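PDB 6CPU: phosphodiesterase, which belongs to the metal-dependent HD superfamily of phosphodiesterases, a largely helical family, and holds a zinc ion and a magnesium ion. Local coordinates for residues Met1-Ser6 with Ile29-Lys34; Phe95-Ile100 with Val263-Lys268; Ser209-Ala214 with Asn227-Tyr232; Pro221-Ser226 with Asn275-Val280. One frame throughout, in Å; residues are numbered along the deposited sequence.

Interaction 1 of 4, residues Met1-Ser6 with Ile29-Lys34; sequences MAEVLS and ICHLFK
Glu3, on strand 2-6, meets the edge of the His31 ring of helix 25-34 and illustrates how a single carboxylate can tie a strand to a helix. His31 NE2 donates to Glu3 OE2 over 3.0 Å, and the N-H points almost straight at the oxygen (171°). That oxygen sits close to the plane of the imidazole, yet the nitrogen comes to it from above the carboxylate plane, and the two flat groups are turned roughly halfway between coplanar and perpendicular. The glutamate spans the gap with an extended chain, its CG anti to the backbone N (chi1 170°), while the histidine comes from the opposite direction. OE2 also forms a salt bridge with Lys35, just past the helix segment; the lysine charge would be expected to favour the ionised carboxylate.

Two residues further along the strand, Leu5 divides its methyls between two neighbours. CD2 rests obliquely against the imidazole, 3.6 Å from His31 NE2, and CD1 meets Leu32 CD2 at 3.6 Å. The polar bond thus has apolar packing directly beside it.

Strand 2-6 lies between strands 16-21 and 46-49 in a parallel four-stranded sheet, and helix 25-34 packs over it. The short segments run roughly antiparallel, at 148°, with their axes 10.9 Å apart at the closest. Tyr20 of strand 16-21 and Phe22 bring aromatic rings against His31, while on the helix Phe33 meets the rings of Phe95 and Phe196.

Interaction 2 of 4, residues Phe95-Ile100 with Val263-Lys268; sequences FTHLNI and VRDTYK
The His97 ring overlaps the backbone carbonyl of Asp265, whose oxygen stands over one face of the imidazole, offset toward the rim, with Asp265 O 3.3 Å from His97 CG. The opposite face is covered by CG of Leu98, the next residue in the chain, so the ring is held flat between a neighbour in sequence and a partner some 170 residues away. His97 takes the crowded first torsion, CG between the backbone N and the carbonyl carbon (chi1 64°), which turns the ring toward Asp265.

Packing continues along the aspartate side chain: His97 CE1 lies 3.4 Å from Asp265 CB, and the ring and carboxylate planes are inclined by only 28°. The polar ends are joined indirectly. A water in the imidazole plane is 2.7 Å from His97 NE2 and donates to Asp265 OD1 over 2.8 Å. OD1 also has Thr36 as a direct hydrogen-bonding partner, which further fixes the carboxylate. Its other oxygen, Asp265 OD2, lies obliquely 4.0 Å from Phe95 CE1.

Both backbones are turning here. Residues Thr96 and His97 form a short 3-10 segment, while Arg264 to Tyr267 make a type I beta turn. Tyr267 N closes that turn on Arg264 O, while one residue earlier Thr266 gives both its N and its OG1 to Val263 O, the OG1 bond being 2.7 Å long and falling on a carbonyl lone pair. The water-bridged contact thus joins two loops that follow helices: the one leading from helix 84-94 to strand 100-103 of the parallel sheet, and the turn ending helix 253-264.

Interaction 3 of 4, residues Ser209-Ala214 with Asn227-Tyr232; sequences SQLCYA and NDDLVY
Asp229, in the first turn of helix 227-242, receives the tip of Leu211 from helix 205-216, a simple case of one aliphatic side chain joining two consecutive helices. Leu211 crosses the aspartate side chain at about a right angle and lays both methyls on this residue: CD1 is 3.6 Å from the backbone oxygen Asp229 O, and CD2 is 3.8 Å from Asp229 CB. It is therefore the backbone and the aliphatic root of the aspartate that carry most of the packing. Its carboxylate has a separate task, with OD2 in a salt bridge to Arg207 on the helix that supplies Leu211.

One helical turn later comes Tyr232, which offers CD1 a second surface. Leu211 CD1 lies 3.9 Å from Tyr232 CB and 4.0 Å from Tyr232 CD1, meeting the ring obliquely near its base. With CG anti to the backbone N (chi1 -164°), the tyrosine ring extends past the leucine, and its hydroxyl bonds to the carbonyl of Thr318. Leu211 also touches Cys233, so its tip settles among residues of adjacent turns on one helix.

Every direct touch between the two segments is van der Waals packing of leucine methyls. Because the buried polar ends of Asp229 and Tyr232 are satisfied by Arg207 and Thr318, the hydrophobic contact can form around them without leaving those groups in want of partners.

Interaction 4 of 4, residues Pro221-Ser226 with Asn275-Val280; sequences PAHNLS and NFRHAV. With ZN (zinc ion), chain B.
The first turn of helix 276-292, which contributes a histidine to the zinc site, is fastened by Arg277 to the loop 221-226 through two backbone carbonyls. Arg277 NE donates to Ala222 O over 2.9 Å; this bond is bent (133°), with the nitrogen above the carbonyl plane. The more direct grip is from Arg277 NH2 to Leu225 O, 2.8 Å long and nearly straight (173°), lying in both the guanidinium plane and the carbonyl plane. The arginine is extended as far as CD, and the bend at chi3 (-62°) then swings NE and NH2 onto this pair of acceptors. Ala222 O takes a second bond from Leu225 N, which arrives at the opposite face of the carbonyl from NE, so the arginine and the loop's own 3-10 turn share one oxygen. NH2 also forms a salt bridge with Glu39.

In this metal-dependent phosphodiesterase fold, the residue after the arginine, His278, points away from the loop and binds zinc through NE2 at 2.2 Å. His349, Asp350, Asp462 and two waters complete the coordination. Asn275 is the N-cap of this helix: its OD1 accepts from His278 N, a bond of 3.1 Å. The arginine's aliphatic part is packed as well, with Arg277 CG 3.8 Å from Ala222 CB and Arg277 CD 3.9 Å from His223 ND1, while Trp476 of helix 470-495 touches Ala222, His223 and Arg277.

Overall arrangement
The four contacts pass from the N-terminal sheet into the helical body and on to the zinc site. Interaction 1 joins the sheet to helix 25-34 and closes before interaction 2 opens, their centres about 13 Å apart; Phe33 packs against Phe95 and Asp265. Interaction 3 falls within the long chain excursion that interaction 2 spans, and Arg264 links them by a salt bridge to Asp228. Interactions 3 and 4, with centres about 10 Å apart, alternate along the chain and touch where Leu211 meets Leu225 and where Leu230 packs on Phe276, Arg277 and Val280. Tyr267 also connects interaction 2 to helix 276-292. Packing is thus continuous from the sheet to the metal-bearing helix.

Interaction 1 of 4, residues Met1-Ser6 with Ile29-Lys34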
loop_
_atom_site.group_PDB
_atom_site.type_symbol
_atom_site.label_atom_id
_atom_site.label_comp_id
_atom_site.label_asym_id
_atom_site.label_seq_id
_atom_site.Cartn_x
_atom_site.Cartn_y
_atom_site.Cartn_z
ATOM N N MET A 1 10.038 20.226 -19.818
ATOM C CA MET A 1 9.596 18.824 -20.114
ATOM C C MET A 1 10.026 17.771 -19.065
ATOM O O MET A 1 9.175 17.156 -18.441
ATOM C CB MET A 1 10.045 18.403 -21.517
ATOM C CG MET A 1 8.889 17.949 -22.386
ATOM S SD MET A 1 9.225 17.821 -24.146
ATOM C CE MET A 1 10.956 17.365 -24.187
ATOM N N ALA A 2 11.326 17.548 -18.886
ATOM C CA ALA A 2 11.810 16.506 -17.972
ATOM C C ALA A 2 12.496 17.068 -16.729
ATOM O O ALA A 2 13.049 18.171 -16.746
ATOM C CB ALA A 2 12.768 15.585 -18.692
ATOM N N GLU A 3 12.445 16.297 -15.649
ATOM C CA GLU A 3 13.303 16.518 -14.506
ATOM C C GLU A 3 14.583 15.749 -14.787
ATOM O O GLU A 3 14.545 14.539 -15.036
ATOM C CB GLU A 3 12.652 16.024 -13.211
ATOM C CG GLU A 3 13.608 16.013 -12.022
ATOM C CD GLU A 3 12.910 15.853 -10.681
ATOM O OE1 GLU A 3 11.950 16.591 -10.411
ATOM O OE2 GLU A 3 13.334 14.995 -9.877
ATOM N N VAL A 4 15.719 16.438 -14.754
ATOM C CA VAL A 4 16.991 15.824 -15.093
ATOM C C VAL A 4 17.837 15.706 -13.833
ATOM O O VAL A 4 18.004 16.679 -13.092
ATOM C CB VAL A 4 17.748 16.609 -16.188
ATOM C CG1 VAL A 4 19.079 15.937 -16.493
ATOM C CG2 VAL A 4 16.906 16.735 -17.456
ATOM N N LEU A 5 18.332 14.497 -13.591
ATOM C CA LEU A 5 19.155 14.176 -12.438
ATOM C C LEU A 5 20.483 13.739 -13.005
ATOM O O LEU A 5 20.534 12.769 -13.755
ATOM C CB LEU A 5 18.525 13.049 -11.632
ATOM C CG LEU A 5 17.046 13.229 -11.273
ATOM C CD1 LEU A 5 16.590 12.063 -10.421
ATOM C CD2 LEU A 5 16.782 14.529 -10.536
ATOM N N SER A 6 21.555 14.465 -12.685
ATOM C CA SER A 6 22.847 14.209 -13.305
ATOM C C SER A 6 23.981 13.931 -12.328
ATOM O O SER A 6 24.100 14.571 -11.277
ATOM C CB SER A 6 23.245 15.389 -14.194
ATOM O OG SER A 6 24.486 15.121 -14.815
ATOM N N ILE A 29 19.951 8.637 -5.216
ATOM C CA ILE A 29 19.005 7.607 -4.740
ATOM C C ILE A 29 18.091 8.166 -3.639
ATOM O O ILE A 29 16.879 7.939 -3.659
ATOM C CB ILE A 29 19.738 6.342 -4.254
ATOM C CG1 ILE A 29 20.344 5.595 -5.447
ATOM C CG2 ILE A 29 18.793 5.396 -3.534
ATOM C CD1 ILE A 29 21.340 4.515 -5.052
ATOM N N CYS A 30 18.661 8.930 -2.711
ATOM C CA CYS A 30 17.870 9.490 -1.615
ATOM C C CYS A 30 16.817 10.464 -2.132
ATOM O O CYS A 30 15.698 10.494 -1.630
ATOM C CB CYS A 30 18.759 10.164 -0.588
ATOM S SG CYS A 30 19.733 8.989 0.365
ATOM N N HIS A 31 17.178 11.254 -3.135
ATOM C CA HIS A 31 16.231 12.146 -3.812
ATOM C C HIS A 31 15.058 11.344 -4.385
ATOM O O HIS A 31 13.899 11.757 -4.261
ATOM C CB HIS A 31 16.980 12.898 -4.915
ATOM C CG HIS A 31 16.122 13.757 -5.783
ATOM N ND1 HIS A 31 15.676 15.001 -5.394
ATOM C CD2 HIS A 31 15.675 13.577 -7.046
ATOM C CE1 HIS A 31 14.977 15.543 -6.374
ATOM N NE2 HIS A 31 14.957 14.697 -7.386
ATOM N N LEU A 32 15.367 10.203 -5.011
ATOM C CA LEU A 32 14.340 9.356 -5.612
ATOM C C LEU A 32 13.441 8.731 -4.557
ATOM O O LEU A 32 12.240 8.693 -4.756
ATOM C CB LEU A 32 14.965 8.265 -6.485
ATOM C CG LEU A 32 15.715 8.762 -7.713
ATOM C CD1 LEU A 32 16.332 7.564 -8.388
ATOM C CD2 LEU A 32 14.805 9.511 -8.672
ATOM N N PHE A 33 14.012 8.236 -3.448
ATOM C CA PHE A 33 13.197 7.620 -2.371
ATOM C C PHE A 33 12.160 8.598 -1.813
ATOM O O PHE A 33 11.059 8.182 -1.444
ATOM C CB PHE A 33 14.058 7.086 -1.223
ATOM C CG PHE A 33 14.566 5.676 -1.424
ATOM C CD1 PHE A 33 13.695 4.617 -1.655
ATOM C CD2 PHE A 33 15.928 5.402 -1.334
ATOM C CE1 PHE A 33 14.173 3.329 -1.825
ATOM C CE2 PHE A 33 16.401 4.118 -1.487
ATOM C CZ PHE A 33 15.532 3.077 -1.730
ATOM N N LYS A 34 12.513 9.885 -1.751
ATOM C CA LYS A 34 11.644 10.902 -1.161
ATOM C C LYS A 34 10.459 11.291 -2.040
ATOM O O LYS A 34 9.499 11.887 -1.544
ATOM C CB LYS A 34 12.453 12.150 -0.783
ATOM C CG LYS A 34 13.280 11.928 0.470
ATOM C CD LYS A 34 13.868 13.206 1.038
ATOM C CE LYS A 34 15.061 13.672 0.244
ATOM N NZ LYS A 34 15.819 14.699 1.020
#

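Interaction 2 of 4, residues Phe95-Ile100 with Val263-Lys268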
loop_
_atom_site.group_PDB
_atom_site.type_symbol
_atom_site.label_atom_id
_atom_site.label_comp_id
_atom_site.label_asym_id
_atom_site.label_seq_id
_atom_site.Cartn_x
_atom_site.Cartn_y
_atom_site.Cartn_z
ATOM N N PHE A 95 13.241 1.766 -8.739
ATOM C CA PHE A 95 12.579 3.041 -9.097
ATOM C C PHE A 95 11.776 2.967 -10.395
ATOM O O PHE A 95 11.542 3.971 -11.083
ATOM C CB PHE A 95 13.596 4.191 -9.031
ATOM C CG PHE A 95 14.171 4.359 -7.663
ATOM C CD1 PHE A 95 13.396 4.890 -6.638
ATOM C CD2 PHE A 95 15.453 3.903 -7.359
ATOM C CE1 PHE A 95 13.891 4.992 -5.355
ATOM C CE2 PHE A 95 15.954 4.015 -6.076
ATOM C CZ PHE A 95 15.182 4.565 -5.069
ATOM N N THR A 96 11.291 1.766 -10.671
ATOM C CA THR A 96 10.414 1.486 -11.805
ATOM C C THR A 96 9.224 2.458 -11.830
ATOM O O THR A 96 8.843 2.982 -12.878
ATOM C CB THR A 96 9.939 -0.011 -11.779
ATOM O OG1 THR A 96 9.133 -0.287 -12.926
ATOM C CG2 THR A 96 9.134 -0.360 -10.523
ATOM N N HIS A 97 8.691 2.741 -10.647
ATOM C CA HIS A 97 7.500 3.578 -10.480
ATOM C C HIS A 97 7.666 5.049 -10.867
ATOM O O HIS A 97 6.672 5.766 -10.925
ATOM C CB HIS A 97 7.009 3.497 -9.026
ATOM C CG HIS A 97 7.983 4.035 -8.022
ATOM N ND1 HIS A 97 9.092 3.327 -7.606
ATOM C CD2 HIS A 97 8.001 5.200 -7.328
ATOM C CE1 HIS A 97 9.770 4.047 -6.730
ATOM N NE2 HIS A 97 9.106 5.169 -6.511
ATOM N N LEU A 98 8.895 5.490 -11.145
ATOM C CA LEU A 98 9.187 6.903 -11.406
ATOM C C LEU A 98 9.396 7.360 -12.863
ATOM O O LEU A 98 9.860 8.485 -13.078
ATOM C CB LEU A 98 10.410 7.325 -10.571
ATOM C CG LEU A 98 10.217 7.293 -9.058
ATOM C CD1 LEU A 98 11.501 7.725 -8.361
ATOM C CD2 LEU A 98 9.062 8.190 -8.638
ATOM N N ASN A 99 9.084 6.527 -13.844
ATOM C CA ASN A 99 9.132 6.933 -15.278
ATOM C C ASN A 99 10.495 7.481 -15.687
ATOM O O ASN A 99 10.599 8.610 -16.165
ATOM C CB ASN A 99 8.057 7.965 -15.582
ATOM C CG ASN A 99 6.725 7.577 -15.014
ATOM O OD1 ASN A 99 6.143 6.564 -15.423
ATOM N ND2 ASN A 99 6.241 8.356 -14.040
ATOM N N ILE A 100 11.530 6.675 -15.456
ATOM C CA ILE A 100 12.915 7.117 -15.642
ATOM C C ILE A 100 13.480 6.644 -16.983
ATOM O O ILE A 100 13.302 5.480 -17.355
ATOM C CB ILE A 100 13.813 6.606 -14.499
ATOM C CG1 ILE A 100 13.468 7.316 -13.185
ATOM C CG2 ILE A 100 15.285 6.790 -14.841
ATOM C CD1 ILE A 100 13.982 6.635 -11.935
ATOM N N VAL A 263 8.152 -0.802 0.116
ATOM C CA VAL A 263 6.706 -1.055 0.069
ATOM C C VAL A 263 5.954 0.210 -0.343
ATOM O O VAL A 263 5.104 0.164 -1.240
ATOM C CB VAL A 263 6.150 -1.547 1.432
ATOM C CG1 VAL A 263 4.627 -1.566 1.414
ATOM C CG2 VAL A 263 6.682 -2.928 1.768
ATOM N N ARG A 264 6.261 1.332 0.297
ATOM C CA ARG A 264 5.599 2.611 -0.043
ATOM C C ARG A 264 5.753 2.924 -1.533
ATOM O O ARG A 264 4.793 3.349 -2.193
ATOM C CB ARG A 264 6.142 3.753 0.812
ATOM C CG ARG A 264 5.482 5.084 0.545
ATOM C CD ARG A 264 6.029 6.163 1.448
ATOM N NE ARG A 264 7.312 6.692 0.976
ATOM C CZ ARG A 264 7.951 7.720 1.520
ATOM N NH1 ARG A 264 7.474 8.315 2.601
ATOM N NH2 ARG A 264 9.082 8.161 0.981
ATOM N N ASP A 265 6.944 2.666 -2.070
ATOM C CA ASP A 265 7.232 2.882 -3.490
ATOM C C ASP A 265 6.399 2.023 -4.466
ATOM O O ASP A 265 6.319 2.354 -5.651
ATOM C CB ASP A 265 8.736 2.664 -3.782
ATOM C CG ASP A 265 9.630 3.786 -3.244
ATOM O OD1 ASP A 265 9.114 4.871 -2.880
ATOM O OD2 ASP A 265 10.880 3.581 -3.186
ATOM N N THR A 266 5.770 0.955 -3.983
ATOM C CA THR A 266 4.913 0.142 -4.828
ATOM C C THR A 266 3.462 0.619 -4.834
ATOM O O THR A 266 2.673 0.105 -5.609
ATOM C CB THR A 266 4.919 -1.344 -4.436
ATOM O OG1 THR A 266 4.295 -1.525 -3.163
ATOM C CG2 THR A 266 6.348 -1.885 -4.396
ATOM N N TYR A 267 3.126 1.567 -3.960
ATOM C CA TYR A 267 1.780 2.139 -3.918
ATOM C C TYR A 267 1.745 3.417 -4.733
ATOM O O TYR A 267 2.715 4.161 -4.764
ATOM C CB TYR A 267 1.353 2.383 -2.454
ATOM C CG TYR A 267 0.896 1.121 -1.768
ATOM C CD1 TYR A 267 1.752 0.368 -0.979
ATOM C CD2 TYR A 267 -0.413 0.662 -1.922
ATOM C CE1 TYR A 267 1.332 -0.808 -0.381
ATOM C CE2 TYR A 267 -0.832 -0.519 -1.327
ATOM C CZ TYR A 267 0.033 -1.250 -0.554
ATOM O OH TYR A 267 -0.421 -2.432 0.040
ATOM N N LYS A 268 0.642 3.662 -5.429
ATOM C CA LYS A 268 0.529 4.858 -6.277
ATOM C C LYS A 268 -0.004 6.054 -5.473
ATOM O O LYS A 268 -1.164 6.048 -5.050
ATOM C CB LYS A 268 -0.384 4.551 -7.463
ATOM C CG LYS A 268 0.241 3.486 -8.344
ATOM C CD LYS A 268 -0.684 3.019 -9.431
ATOM C CE LYS A 268 0.063 2.355 -10.575
ATOM N NZ LYS A 268 1.195 1.508 -10.146
HETATM O O HOH W 1 10.120 6.854 -4.617
#

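Interaction 3 of 4, residues Ser209-Ala214 with Asn227-Tyr232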
loop_
_atom_site.group_PDB
_atom_site.type_symbol
_atom_site.label_atom_id
_atom_site.label_comp_id
_atom_site.label_asym_id
_atom_site.label_seq_id
_atom_site.Cartn_x
_atom_site.Cartn_y
_atom_site.Cartn_z
ATOM N N SER A 209 6.779 10.038 19.140
ATOM C CA SER A 209 5.898 9.717 20.260
ATOM C C SER A 209 4.426 9.894 19.872
ATOM O O SER A 209 3.611 9.046 20.178
ATOM C CB SER A 209 6.233 10.554 21.496
ATOM O OG SER A 209 5.342 10.216 22.554
ATOM N N GLN A 210 4.103 10.972 19.169
ATOM C CA GLN A 210 2.728 11.197 18.719
ATOM C C GLN A 210 2.247 10.040 17.846
ATOM O O GLN A 210 1.096 9.615 17.939
ATOM C CB GLN A 210 2.603 12.509 17.956
ATOM C CG GLN A 210 2.738 13.736 18.836
ATOM C CD GLN A 210 2.763 15.032 18.061
ATOM O OE1 GLN A 210 3.172 15.084 16.899
ATOM N NE2 GLN A 210 2.332 16.103 18.714
ATOM N N LEU A 211 3.135 9.525 16.998
ATOM C CA LEU A 211 2.769 8.424 16.109
ATOM C C LEU A 211 2.495 7.138 16.884
ATOM O O LEU A 211 1.609 6.370 16.503
ATOM C CB LEU A 211 3.827 8.230 15.011
ATOM C CG LEU A 211 3.958 9.433 14.061
ATOM C CD1 LEU A 211 5.039 9.206 13.006
ATOM C CD2 LEU A 211 2.641 9.828 13.390
ATOM N N CYS A 212 3.214 6.918 17.988
ATOM C CA CYS A 212 2.931 5.791 18.875
ATOM C C CYS A 212 1.482 5.840 19.349
ATOM O O CYS A 212 0.757 4.854 19.228
ATOM C CB CYS A 212 3.864 5.797 20.080
ATOM S SG CYS A 212 5.593 5.442 19.735
ATOM N N TYR A 213 1.064 6.995 19.861
ATOM C CA TYR A 213 -0.316 7.187 20.338
ATOM C C TYR A 213 -1.352 7.167 19.223
ATOM O O TYR A 213 -2.455 6.672 19.440
ATOM C CB TYR A 213 -0.465 8.464 21.175
ATOM C CG TYR A 213 0.116 8.303 22.554
ATOM C CD1 TYR A 213 1.434 8.676 22.829
ATOM C CD2 TYR A 213 -0.635 7.733 23.579
ATOM C CE1 TYR A 213 1.979 8.498 24.088
ATOM C CE2 TYR A 213 -0.100 7.549 24.838
ATOM C CZ TYR A 213 1.201 7.942 25.092
ATOM O OH TYR A 213 1.732 7.757 26.352
ATOM N N ALA A 214 -1.023 7.711 18.051
ATOM C CA ALA A 214 -1.903 7.560 16.870
ATOM C C ALA A 214 -2.148 6.076 16.556
ATOM O O ALA A 214 -3.299 5.631 16.438
ATOM C CB ALA A 214 -1.324 8.299 15.662
ATOM N N ASN A 227 2.706 10.701 4.322
ATOM C CA ASN A 227 3.319 9.461 3.871
ATOM C C ASN A 227 4.638 9.152 4.606
ATOM O O ASN A 227 4.986 7.982 4.772
ATOM C CB ASN A 227 3.495 9.467 2.353
ATOM C CG ASN A 227 2.190 9.236 1.621
ATOM O OD1 ASN A 227 1.357 8.460 2.068
ATOM N ND2 ASN A 227 2.015 9.894 0.493
ATOM N N ASP A 228 5.345 10.176 5.075
ATOM C CA ASP A 228 6.515 9.958 5.929
ATOM C C ASP A 228 6.127 9.448 7.321
ATOM O O ASP A 228 6.688 8.457 7.808
ATOM C CB ASP A 228 7.373 11.225 6.066
ATOM C CG ASP A 228 8.207 11.541 4.821
ATOM O OD1 ASP A 228 8.345 10.704 3.893
ATOM O OD2 ASP A 228 8.785 12.652 4.775
ATOM N N ASP A 229 5.156 10.105 7.963
ATOM C CA ASP A 229 4.624 9.626 9.245
ATOM C C ASP A 229 4.180 8.170 9.117
ATOM O O ASP A 229 4.392 7.355 10.006
ATOM C CB ASP A 229 3.373 10.404 9.674
ATOM C CG ASP A 229 3.624 11.852 10.062
ATOM O OD1 ASP A 229 4.709 12.205 10.596
ATOM O OD2 ASP A 229 2.658 12.643 9.865
ATOM N N LEU A 230 3.514 7.860 8.004
ATOM C CA LEU A 230 2.950 6.528 7.796
ATOM C C LEU A 230 4.020 5.440 7.731
ATOM O O LEU A 230 3.818 4.324 8.220
ATOM C CB LEU A 230 2.060 6.517 6.551
ATOM C CG LEU A 230 0.745 7.291 6.755
ATOM C CD1 LEU A 230 0.131 7.696 5.415
ATOM C CD2 LEU A 230 -0.253 6.504 7.611
ATOM N N VAL A 231 5.167 5.768 7.149
ATOM C CA VAL A 231 6.313 4.854 7.149
ATOM C C VAL A 231 6.678 4.494 8.586
ATOM O O VAL A 231 6.872 3.307 8.925
ATOM C CB VAL A 231 7.532 5.480 6.432
ATOM C CG1 VAL A 231 8.816 4.684 6.691
ATOM C CG2 VAL A 231 7.263 5.575 4.940
ATOM N N TYR A 232 6.777 5.511 9.436
ATOM C CA TYR A 232 7.146 5.253 10.833
ATOM C C TYR A 232 6.077 4.450 11.565
ATOM O O TYR A 232 6.407 3.593 12.369
ATOM C CB TYR A 232 7.441 6.539 11.588
ATOM C CG TYR A 232 8.192 6.257 12.869
ATOM C CD1 TYR A 232 7.529 6.210 14.097
ATOM C CD2 TYR A 232 9.561 6.016 12.849
ATOM C CE1 TYR A 232 8.218 5.943 15.277
ATOM C CE2 TYR A 232 10.260 5.755 14.022
ATOM C CZ TYR A 232 9.585 5.715 15.232
ATOM O OH TYR A 232 10.281 5.443 16.408
#

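Interaction 4 of 4, residues Pro221-Ser226 with Asn275-Val280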
loop_
_atom_site.group_PDB
_atom_site.type_symbol
_atom_site.label_atom_id
_atom_site.label_comp_id
_atom_site.label_asym_id
_atom_site.label_seq_id
_atom_site.Cartn_x
_atom_site.Cartn_y
_atom_site.Cartn_z
ATOM N N PRO A 221 -6.028 8.359 12.876
ATOM C CA PRO A 221 -6.214 9.592 12.131
ATOM C C PRO A 221 -5.411 9.596 10.827
ATOM O O PRO A 221 -4.637 10.521 10.572
ATOM C CB PRO A 221 -5.687 10.653 13.098
ATOM C CG PRO A 221 -4.567 9.954 13.788
ATOM C CD PRO A 221 -5.025 8.527 13.950
ATOM N N ALA A 222 -5.638 8.577 9.996
ATOM C CA ALA A 222 -4.827 8.354 8.795
ATOM C C ALA A 222 -4.696 9.596 7.935
ATOM O O ALA A 222 -3.631 9.851 7.377
ATOM C CB ALA A 222 -5.408 7.217 7.971
ATOM N N HIS A 223 -5.767 10.384 7.826
ATOM C CA HIS A 223 -5.759 11.529 6.920
ATOM C C HIS A 223 -4.975 12.728 7.412
ATOM O O HIS A 223 -4.702 13.642 6.644
ATOM C CB HIS A 223 -7.185 11.926 6.559
ATOM C CG HIS A 223 -7.967 10.796 5.995
ATOM N ND1 HIS A 223 -7.804 10.355 4.698
ATOM C CD2 HIS A 223 -8.865 9.969 6.568
ATOM C CE1 HIS A 223 -8.586 9.311 4.496
ATOM N NE2 HIS A 223 -9.241 9.059 5.614
ATOM N N ASN A 224 -4.615 12.721 8.687
ATOM C CA ASN A 224 -3.744 13.737 9.249
ATOM C C ASN A 224 -2.294 13.286 9.302
ATOM O O ASN A 224 -1.457 14.002 9.840
ATOM C CB ASN A 224 -4.215 14.074 10.661
ATOM C CG ASN A 224 -5.663 14.489 10.681
ATOM O OD1 ASN A 224 -6.540 13.734 11.109
ATOM N ND2 ASN A 224 -5.931 15.668 10.146
ATOM N N LEU A 225 -1.991 12.110 8.758
ATOM C CA LEU A 225 -0.620 11.601 8.778
ATOM C C LEU A 225 -0.043 11.653 7.376
ATOM O O LEU A 225 -0.683 11.232 6.410
ATOM C CB LEU A 225 -0.568 10.174 9.317
ATOM C CG LEU A 225 -1.183 9.942 10.693
ATOM C CD1 LEU A 225 -1.166 8.464 10.999
ATOM C CD2 LEU A 225 -0.448 10.734 11.767
ATOM N N SER A 226 1.164 12.194 7.268
ATOM C CA SER A 226 1.862 12.246 5.995
ATOM C C SER A 226 2.347 10.851 5.592
ATOM O O SER A 226 2.413 9.934 6.420
ATOM C CB SER A 226 3.056 13.191 6.105
ATOM O OG SER A 226 4.059 12.630 6.936
ATOM N N ASN A 275 -3.999 3.821 -1.838
ATOM C CA ASN A 275 -2.618 4.301 -1.742
ATOM C C ASN A 275 -1.968 3.715 -0.499
ATOM O O ASN A 275 -2.529 2.827 0.142
ATOM C CB ASN A 275 -2.597 5.816 -1.738
ATOM C CG ASN A 275 -3.462 6.406 -0.642
ATOM O OD1 ASN A 275 -3.722 5.776 0.369
ATOM N ND2 ASN A 275 -3.923 7.601 -0.863
ATOM N N PHE A 276 -0.765 4.167 -0.191
ATOM C CA PHE A 276 -0.021 3.644 0.965
ATOM C C PHE A 276 -0.777 3.925 2.274
ATOM O O PHE A 276 -0.767 3.104 3.180
ATOM C CB PHE A 276 1.345 4.283 0.986
ATOM C CG PHE A 276 2.221 3.819 2.101
ATOM C CD1 PHE A 276 2.567 2.489 2.213
ATOM C CD2 PHE A 276 2.760 4.740 2.998
ATOM C CE1 PHE A 276 3.390 2.067 3.247
ATOM C CE2 PHE A 276 3.599 4.321 4.020
ATOM C CZ PHE A 276 3.909 2.992 4.139
ATOM N N ARG A 277 -1.463 5.058 2.337
ATOM C CA ARG A 277 -2.270 5.406 3.526
ATOM C C ARG A 277 -3.342 4.339 3.820
ATOM O O ARG A 277 -3.524 3.969 4.985
ATOM C CB ARG A 277 -2.873 6.813 3.402
ATOM C CG ARG A 277 -3.795 7.246 4.546
ATOM C CD ARG A 277 -4.246 8.696 4.440
ATOM N NE ARG A 277 -3.101 9.595 4.509
ATOM C CZ ARG A 277 -2.493 10.161 3.476
ATOM N NH1 ARG A 277 -2.946 10.021 2.228
ATOM N NH2 ARG A 277 -1.424 10.901 3.698
ATOM N N HIS A 278 -4.014 3.840 2.778
ATOM C CA HIS A 278 -4.997 2.745 2.917
ATOM C C HIS A 278 -4.344 1.476 3.424
ATOM O O HIS A 278 -4.875 0.812 4.308
ATOM C CB HIS A 278 -5.744 2.475 1.592
ATOM C CG HIS A 278 -6.564 1.214 1.583
ATOM N ND1 HIS A 278 -7.639 1.009 2.426
ATOM C CD2 HIS A 278 -6.466 0.092 0.824
ATOM C CE1 HIS A 278 -8.162 -0.183 2.187
ATOM N NE2 HIS A 278 -7.470 -0.764 1.220
ATOM N N ALA A 279 -3.185 1.126 2.859
ATOM C CA ALA A 279 -2.456 -0.050 3.298
ATOM C C ALA A 279 -2.127 0.014 4.792
ATOM O O ALA A 279 -2.299 -0.978 5.532
ATOM C CB ALA A 279 -1.178 -0.225 2.486
ATOM N N VAL A 280 -1.642 1.176 5.223
ATOM C CA VAL A 280 -1.238 1.364 6.602
ATOM C C VAL A 280 -2.477 1.367 7.524
ATOM O O VAL A 280 -2.445 0.802 8.601
ATOM C CB VAL A 280 -0.383 2.634 6.776
ATOM C CG1 VAL A 280 -0.041 2.843 8.243
ATOM C CG2 VAL A 280 0.901 2.524 5.942
HETATM ZN ZN ZN B . -7.650 -2.735 0.291
HETATM O O HOH W 2 -9.348 -1.759 -0.735
HETATM O O HOH W 3 -8.232 -4.482 -0.845
#